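Long-range contacts in phosphoenolpyruvate-protein phosphotransferase (Acinetobacter sp., PDB 3CI6), which probably transfers the phosphoryl group of phosphoenolpyruvate to a protein histidine with magnesium as cofactor, and is represented here by its GAF domain: residues B[12-20]-B[149-157]; B[37-48]-B[58-66]. One frame throughout, in Å; residues are numbered along the deposited sequence. Where two conformers were deposited one is given.

Interaction 1: B[12-20]-B[149-157]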
# COMPACT_ATOMS: atom_id res chain seq x y z
N LEU B 12 10.10 5.29 -3.29
CA LEU B 12 8.80 4.75 -2.92
C LEU B 12 8.78 4.31 -1.45
O LEU B 12 7.88 4.65 -0.70
CB LEU B 12 8.45 3.57 -3.82
CG LEU B 12 7.19 2.79 -3.53
CD1 LEU B 12 5.93 3.65 -3.56
CD2 LEU B 12 7.01 1.69 -4.57
N ARG B 13 9.79 3.55 -1.05
CA ARG B 13 9.91 3.09 0.33
C ARG B 13 9.93 4.25 1.31
O ARG B 13 9.27 4.19 2.34
CB ARG B 13 11.19 2.28 0.48
CG ARG B 13 11.37 1.78 1.89
CD ARG B 13 12.65 1.07 2.08
NE ARG B 13 12.87 0.76 3.50
CZ ARG B 13 13.79 -0.11 3.92
NH1 ARG B 13 14.51 -0.78 3.04
NH2 ARG B 13 13.96 -0.33 5.22
N ARG B 14 10.66 5.30 0.99
CA ARG B 14 10.75 6.46 1.87
C ARG B 14 9.37 7.08 2.09
O ARG B 14 9.00 7.42 3.23
CB ARG B 14 11.68 7.50 1.27
CG ARG B 14 11.86 8.68 2.12
CD ARG B 14 13.14 9.44 1.80
NE ARG B 14 13.36 9.69 0.38
CZ ARG B 14 12.62 10.50 -0.37
NH1 ARG B 14 12.95 10.65 -1.66
NH2 ARG B 14 11.56 11.16 0.11
N ILE B 15 8.61 7.23 1.01
CA ILE B 15 7.28 7.82 1.11
C ILE B 15 6.34 6.88 1.85
O ILE B 15 5.59 7.30 2.73
CB ILE B 15 6.71 8.14 -0.29
CG1 ILE B 15 7.62 9.11 -1.01
CG2 ILE B 15 5.32 8.73 -0.15
CD1 ILE B 15 7.39 9.27 -2.52
N VAL B 16 6.42 5.59 1.52
CA VAL B 16 5.56 4.61 2.20
C VAL B 16 5.78 4.63 3.73
O VAL B 16 4.84 4.59 4.53
CB VAL B 16 5.77 3.21 1.60
CG1 VAL B 16 5.24 2.15 2.52
CG2 VAL B 16 5.15 3.12 0.23
N GLN B 17 7.04 4.76 4.14
CA GLN B 17 7.37 4.78 5.57
C GLN B 17 6.86 6.04 6.23
O GLN B 17 6.31 5.97 7.32
CB GLN B 17 8.86 4.51 5.79
CG GLN B 17 9.16 3.06 5.39
CD GLN B 17 10.34 2.43 6.03
OE1 GLN B 17 11.47 2.55 5.52
NE2 GLN B 17 10.09 1.70 7.13
N GLU B 18 6.97 7.17 5.55
CA GLU B 18 6.45 8.41 6.11
C GLU B 18 4.94 8.35 6.22
O GLU B 18 4.37 8.77 7.25
CB GLU B 18 6.91 9.61 5.29
CG GLU B 18 6.72 10.94 6.01
CD GLU B 18 7.09 12.16 5.17
OE1 GLU B 18 7.54 12.04 4.01
OE2 GLU B 18 6.89 13.27 5.71
N ILE B 19 4.25 7.83 5.21
CA ILE B 19 2.78 7.67 5.32
C ILE B 19 2.42 6.68 6.45
O ILE B 19 1.48 6.89 7.23
CB ILE B 19 2.17 7.21 3.99
CG1 ILE B 19 2.31 8.29 2.92
CG2 ILE B 19 0.69 6.85 4.16
CD1 ILE B 19 2.02 7.81 1.51
N ASN B 20 3.17 5.59 6.52
CA ASN B 20 2.86 4.51 7.44
C ASN B 20 2.93 4.97 8.89
O ASN B 20 2.06 4.56 9.68
CB ASN B 20 3.74 3.32 7.12
CG ASN B 20 3.45 2.14 7.99
OD1 ASN B 20 4.28 1.78 8.83
ND2 ASN B 20 2.27 1.53 7.83
N PHE B 149 4.27 3.11 -9.50
CA PHE B 149 4.53 3.90 -8.31
C PHE B 149 3.23 4.36 -7.68
O PHE B 149 3.00 4.20 -6.48
CB PHE B 149 5.43 5.08 -8.75
CG PHE B 149 5.66 6.17 -7.72
CD1 PHE B 149 6.48 5.94 -6.64
CD2 PHE B 149 5.20 7.47 -7.93
CE1 PHE B 149 6.78 6.96 -5.71
CE2 PHE B 149 5.49 8.50 -7.01
CZ PHE B 149 6.26 8.23 -5.90
N LEU B 150 2.38 4.97 -8.51
CA LEU B 150 1.13 5.52 -7.98
C LEU B 150 0.19 4.42 -7.54
O LEU B 150 -0.51 4.58 -6.54
CB LEU B 150 0.46 6.40 -9.02
CG LEU B 150 1.23 7.66 -9.40
CD1 LEU B 150 0.49 8.42 -10.50
CD2 LEU B 150 1.50 8.55 -8.18
N VAL B 151 0.09 3.33 -8.31
CA VAL B 151 -0.76 2.20 -7.87
C VAL B 151 -0.35 1.71 -6.48
O VAL B 151 -1.20 1.44 -5.62
CB VAL B 151 -0.80 1.09 -8.93
CG1 VAL B 151 -1.40 -0.22 -8.39
CG2 VAL B 151 -1.53 1.57 -10.19
N THR B 152 0.95 1.58 -6.25
CA THR B 152 1.44 1.06 -4.98
C THR B 152 1.12 2.01 -3.83
O THR B 152 0.61 1.58 -2.79
CB THR B 152 2.93 0.74 -5.09
OG1 THR B 152 3.14 -0.21 -6.17
CG2 THR B 152 3.43 0.17 -3.73
N LEU B 153 1.35 3.32 -4.02
CA LEU B 153 0.97 4.28 -3.00
C LEU B 153 -0.53 4.29 -2.78
O LEU B 153 -1.00 4.39 -1.65
CB LEU B 153 1.46 5.67 -3.38
CG LEU B 153 2.95 5.84 -3.23
CD1 LEU B 153 3.42 7.11 -3.99
CD2 LEU B 153 3.39 5.87 -1.77
N CYS B 154 -1.31 4.20 -3.85
CA CYS B 154 -2.75 4.22 -3.64
C CYS B 154 -3.19 2.99 -2.82
O CYS B 154 -4.12 3.06 -1.99
CB CYS B 154 -3.50 4.26 -4.96
SG CYS B 154 -3.49 5.88 -5.73
N ALA B 155 -2.54 1.84 -3.05
CA ALA B 155 -2.91 0.61 -2.33
C ALA B 155 -2.58 0.76 -0.86
O ALA B 155 -3.33 0.25 0.01
CB ALA B 155 -2.13 -0.52 -2.91
N GLN B 156 -1.51 1.48 -0.55
CA GLN B 156 -1.20 1.75 0.86
C GLN B 156 -2.27 2.64 1.46
O GLN B 156 -2.82 2.36 2.57
CB GLN B 156 0.13 2.43 1.03
CG GLN B 156 0.43 2.75 2.49
CD GLN B 156 1.72 3.46 2.69
OE1 GLN B 156 2.35 3.93 1.74
NE2 GLN B 156 2.14 3.56 3.93
N LEU B 157 -2.64 3.70 0.76
CA LEU B 157 -3.66 4.61 1.30
C LEU B 157 -5.01 3.93 1.39
O LEU B 157 -5.83 4.29 2.23
CB LEU B 157 -3.79 5.90 0.50
CG LEU B 157 -2.69 6.93 0.70
CD1 LEU B 157 -2.97 8.05 -0.27
CD2 LEU B 157 -2.54 7.44 2.11
O HOH W 1 0.20 2.76 6.13
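Phe149 opens the contact by presenting its ring to Leu12 and Ile15. The CD1 methyl of Ile15 reaches the ring edge near its plane, 3.7 Å from Phe149 CZ, while Leu12 CD1 comes in obliquely; Leu153 CD1, from the same helix as the ring, lies over one face toward the rim. The two branches of Thr152 part company: CG2 lies 4.0 Å from Leu12 CD2, whereas the hydroxyl is bonded to the carbonyl of Ser148 one turn back. Leu153 is a knob in a hole formed by Leu12, Ile15, Val16 and Ile19. Its CD2 touches all four. Branched aliphatic residues suit such a socket; the axes of segments 12-20 and 149-157 run nearly parallel, crossing at -15° with a closest approach of 10.8 Å. Helix 144-167 packs through Leu150 and Cys154 on the central antiparallel sheet of the GAF domain, while helix 7-20 lies against another side of it and is itself packed by the second subunit, whose Ala155 meets Val16. Gln156 is stretched out, with CG anti to the backbone N (chi1 178°). Its NE2 donates 3.0 Å to Val16 O, almost straight at 168°, although that oxygen already accepts from Asn20 N; OE1 is buried against Val16 CG2 with no hydrogen-bond partner in the model. A water joins NE2 to Asn20 ND2, which also bonds Met123 of the second subunit. Leu157 CD2, in one of two conformers, meets Ile19 CG2.

Interaction 2: B[37-48]-B[58-66]. With P4G (1-ethoxy-2-(2-ethoxyethoxy)ethane), chain F.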
# COMPACT_ATOMS: atom_id res chain seq x y z
N ALA B 37 4.19 14.69 -5.88
CA ALA B 37 4.49 15.82 -6.76
C ALA B 37 6.00 16.05 -6.87
O ALA B 37 6.52 16.36 -7.97
CB ALA B 37 3.83 17.08 -6.24
N ASP B 38 6.71 15.89 -5.76
CA ASP B 38 8.16 16.07 -5.76
C ASP B 38 8.87 14.92 -6.49
O ASP B 38 9.82 15.14 -7.24
CB ASP B 38 8.68 16.18 -4.33
CG ASP B 38 10.16 16.56 -4.25
OD1 ASP B 38 10.59 17.49 -4.94
OD2 ASP B 38 10.88 15.90 -3.48
N ALA B 39 8.42 13.69 -6.29
CA ALA B 39 9.09 12.53 -6.88
C ALA B 39 8.93 12.48 -8.38
O ALA B 39 9.82 12.00 -9.09
CB ALA B 39 8.55 11.25 -6.26
N MSE B 40 7.78 12.95 -8.87
CA MSE B 40 7.50 12.97 -10.30
C MSE B 40 7.79 14.32 -10.98
O MSE B 40 7.87 14.38 -12.21
CB MSE B 40 6.01 12.68 -10.55
CG MSE B 40 5.52 11.39 -10.02
SE MSE B 40 3.69 10.94 -10.55
CE MSE B 40 3.98 10.86 -12.48
N LYS B 41 7.92 15.40 -10.20
CA LYS B 41 8.05 16.75 -10.73
C LYS B 41 6.86 17.09 -11.65
O LYS B 41 7.01 17.38 -12.84
CB LYS B 41 9.39 17.00 -11.40
CG LYS B 41 10.58 16.79 -10.46
CD LYS B 41 10.47 17.65 -9.20
CE LYS B 41 11.81 17.83 -8.50
NZ LYS B 41 12.11 16.72 -7.57
N VAL B 42 5.68 17.05 -11.05
CA VAL B 42 4.44 17.38 -11.74
C VAL B 42 3.81 18.62 -11.12
O VAL B 42 4.09 18.97 -9.99
CB VAL B 42 3.46 16.19 -11.76
CG1 VAL B 42 4.07 15.05 -12.62
CG2 VAL B 42 3.14 15.70 -10.36
N ASP B 43 2.98 19.29 -11.90
CA ASP B 43 2.39 20.55 -11.47
C ASP B 43 1.39 20.36 -10.34
O ASP B 43 1.35 21.17 -9.42
CB ASP B 43 1.67 21.23 -12.64
CG ASP B 43 2.62 21.70 -13.70
OD1 ASP B 43 3.74 22.16 -13.35
OD2 ASP B 43 2.24 21.64 -14.91
N VAL B 44 0.56 19.32 -10.45
CA VAL B 44 -0.49 19.07 -9.50
C VAL B 44 -0.64 17.62 -9.14
O VAL B 44 -0.62 16.76 -10.02
CB VAL B 44 -1.87 19.57 -10.05
CG1 VAL B 44 -3.02 19.20 -9.10
CG2 VAL B 44 -1.81 21.06 -10.36
N CYS B 45 -0.77 17.33 -7.85
CA CYS B 45 -1.21 16.02 -7.40
C CYS B 45 -2.28 16.22 -6.34
O CYS B 45 -2.04 16.92 -5.36
CB CYS B 45 -0.06 15.25 -6.83
SG CYS B 45 -0.57 13.58 -6.22
N SER B 46 -3.43 15.63 -6.55
CA SER B 46 -4.56 15.77 -5.64
C SER B 46 -5.18 14.43 -5.35
O SER B 46 -5.11 13.52 -6.17
CB SER B 46 -5.63 16.64 -6.27
OG SER B 46 -5.15 17.87 -6.74
N ILE B 47 -5.88 14.36 -4.23
CA ILE B 47 -6.62 13.15 -3.90
C ILE B 47 -8.04 13.51 -3.53
O ILE B 47 -8.30 14.46 -2.77
CB ILE B 47 -5.93 12.33 -2.80
CG1 ILE B 47 -6.66 11.00 -2.57
CG2 ILE B 47 -5.80 13.14 -1.52
CD1 ILE B 47 -6.75 10.17 -3.74
N TYR B 48 -8.96 12.82 -4.18
CA TYR B 48 -10.39 12.96 -3.95
C TYR B 48 -10.85 11.70 -3.28
O TYR B 48 -10.66 10.57 -3.79
CB TYR B 48 -11.13 13.15 -5.32
CG TYR B 48 -10.77 14.39 -6.05
CD1 TYR B 48 -9.67 14.40 -6.86
CD2 TYR B 48 -11.52 15.57 -5.94
CE1 TYR B 48 -9.27 15.53 -7.55
CE2 TYR B 48 -11.11 16.69 -6.63
CZ TYR B 48 -9.99 16.65 -7.42
OH TYR B 48 -9.52 17.77 -8.14
N LEU B 58 -14.82 14.13 -2.64
CA LEU B 58 -14.40 15.40 -2.05
C LEU B 58 -12.90 15.55 -2.15
O LEU B 58 -12.16 14.63 -1.81
CB LEU B 58 -14.83 15.48 -0.58
CG LEU B 58 -14.57 16.78 0.18
CD1 LEU B 58 -15.38 17.95 -0.44
CD2 LEU B 58 -14.89 16.56 1.66
N LEU B 59 -12.44 16.73 -2.58
CA LEU B 59 -11.01 17.01 -2.62
C LEU B 59 -10.49 17.08 -1.20
O LEU B 59 -10.99 17.89 -0.40
CB LEU B 59 -10.78 18.35 -3.32
CG LEU B 59 -9.34 18.81 -3.38
CD1 LEU B 59 -8.42 17.88 -4.16
CD2 LEU B 59 -9.31 20.22 -4.00
N MSE B 60 -9.58 16.19 -0.85
CA MSE B 60 -9.05 16.12 0.54
C MSE B 60 -7.62 16.54 0.77
O MSE B 60 -7.21 16.83 1.92
CB MSE B 60 -9.23 14.70 1.09
CG MSE B 60 -10.64 14.23 1.09
SE MSE B 60 -11.56 14.96 2.58
CE MSE B 60 -10.66 13.99 4.05
N ALA B 61 -6.85 16.61 -0.32
CA ALA B 61 -5.48 17.10 -0.24
C ALA B 61 -4.99 17.44 -1.63
O ALA B 61 -5.43 16.81 -2.61
CB ALA B 61 -4.59 16.07 0.40
N SER B 62 -4.10 18.40 -1.74
CA SER B 62 -3.52 18.75 -3.02
C SER B 62 -2.21 19.47 -2.88
O SER B 62 -2.03 20.33 -2.02
CB SER B 62 -4.45 19.65 -3.83
OG SER B 62 -3.93 19.89 -5.14
N LYS B 63 -1.28 19.11 -3.77
CA LYS B 63 -0.12 19.96 -4.07
C LYS B 63 -0.41 20.61 -5.42
O LYS B 63 -0.58 19.88 -6.39
CB LYS B 63 1.20 19.18 -4.08
CG LYS B 63 2.45 20.01 -4.41
CD LYS B 63 2.51 20.44 -5.89
CE LYS B 63 3.94 20.75 -6.38
NZ LYS B 63 3.93 21.24 -7.82
N GLY B 64 -0.53 21.93 -5.47
CA GLY B 64 -0.67 22.64 -6.72
C GLY B 64 -2.01 23.32 -6.94
O GLY B 64 -2.03 24.37 -7.57
N LEU B 65 -3.09 22.73 -6.41
CA LEU B 65 -4.37 23.45 -6.40
C LEU B 65 -4.35 24.49 -5.30
O LEU B 65 -3.50 24.46 -4.41
CB LEU B 65 -5.56 22.52 -6.24
CG LEU B 65 -5.74 21.52 -7.39
CD1 LEU B 65 -7.05 20.72 -7.14
CD2 LEU B 65 -5.69 22.16 -8.77
N ASN B 66 -5.26 25.44 -5.35
CA ASN B 66 -5.33 26.40 -4.26
C ASN B 66 -5.72 25.66 -2.98
O ASN B 66 -6.71 24.99 -2.97
CB ASN B 66 -6.38 27.47 -4.59
CG ASN B 66 -6.27 28.68 -3.71
OD1 ASN B 66 -6.19 28.54 -2.50
ND2 ASN B 66 -6.26 29.87 -4.30
C8 P4G F . -14.28 9.59 7.78
C7 P4G F . -12.92 9.27 7.19
O4 P4G F . -13.06 8.99 5.81
C6 P4G F . -13.49 10.16 5.16
C5 P4G F . -13.60 10.17 3.66
O3 P4G F . -14.32 11.30 3.08
C4 P4G F . -14.64 12.31 3.99
C3 P4G F . -15.34 13.35 3.21
O2 P4G F . -16.05 14.16 4.14
C2 P4G F . -15.15 14.92 4.93
C1 P4G F . -15.89 15.16 6.24
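Lys63 leaves its strand with CG anti to the backbone N (chi1 179°) and bends at chi2 (-71°), a course that lays its methylenes along Ala37 CB and delivers NZ to two carbonyls of the turn after helix 25-40. Lys63 NZ donates hydrogen bonds to Val42 O, at 3.1 Å and in the plane of that carbonyl, and to Asp43 O, at 3.0 Å from well above the plane of Asp43's own carbonyl. The small Ala37 lets the aliphatic part of the lysine lie close, with Lys63 CD 3.6 Å from Ala37 CB. Strands 44-51 and 56-63 form an antiparallel hairpin of the GAF sheet, in which Cys45 and Lys63 exchange backbone bonds. Farther along, Met60 and Ala61 both face Ile47 in a classic beta bulge. Ser46 and Ser62 share a hydroxyl-hydroxyl bond, OG to OG 2.9 Å, and Ser62 OG also accepts from Leu65 N, an ST motif that ties the chain after the strand back to it. Leu59 CD1 sits over one face of the Tyr48 ring, 4.0 Å from its centroid, a CH-pi contact. Gly64, at a positive phi of 113°, turns the chain close against Asp43 O and Val44, where a residue without a side chain fits. At the other end Leu58 CD2 touches the bound 1-ethoxy-2-(2-ethoxyethoxy)ethane. The lysine's charge is probably stabilised in part by the two carbonyl dipoles; the Asp43 carboxylate, hydrogen-bonded through OD2 to Lys137 N, may add a longer-range attraction.

From the N terminus, helix 7-20 supplies the first half of interaction 1, whose partner comes 129 residues later in helix 144-167. Inside that long loop the chain runs through helix 25-40 and a short turn into strand 44-51, where interaction 2 closes a short hairpin with strand 56-63, so one contact lies wholly within the other and the two do not cross. Interaction 1 ties together helices near the two termini on one side of the sheet; interaction 2 joins neighbouring strands and the end of helix 25-40. The two meet directly, for Phe149 and Leu150 pack on Ala39 and the selenomethionine Met40, setting helix 144-167 on the end of helix 25-40, which leads into the hairpin.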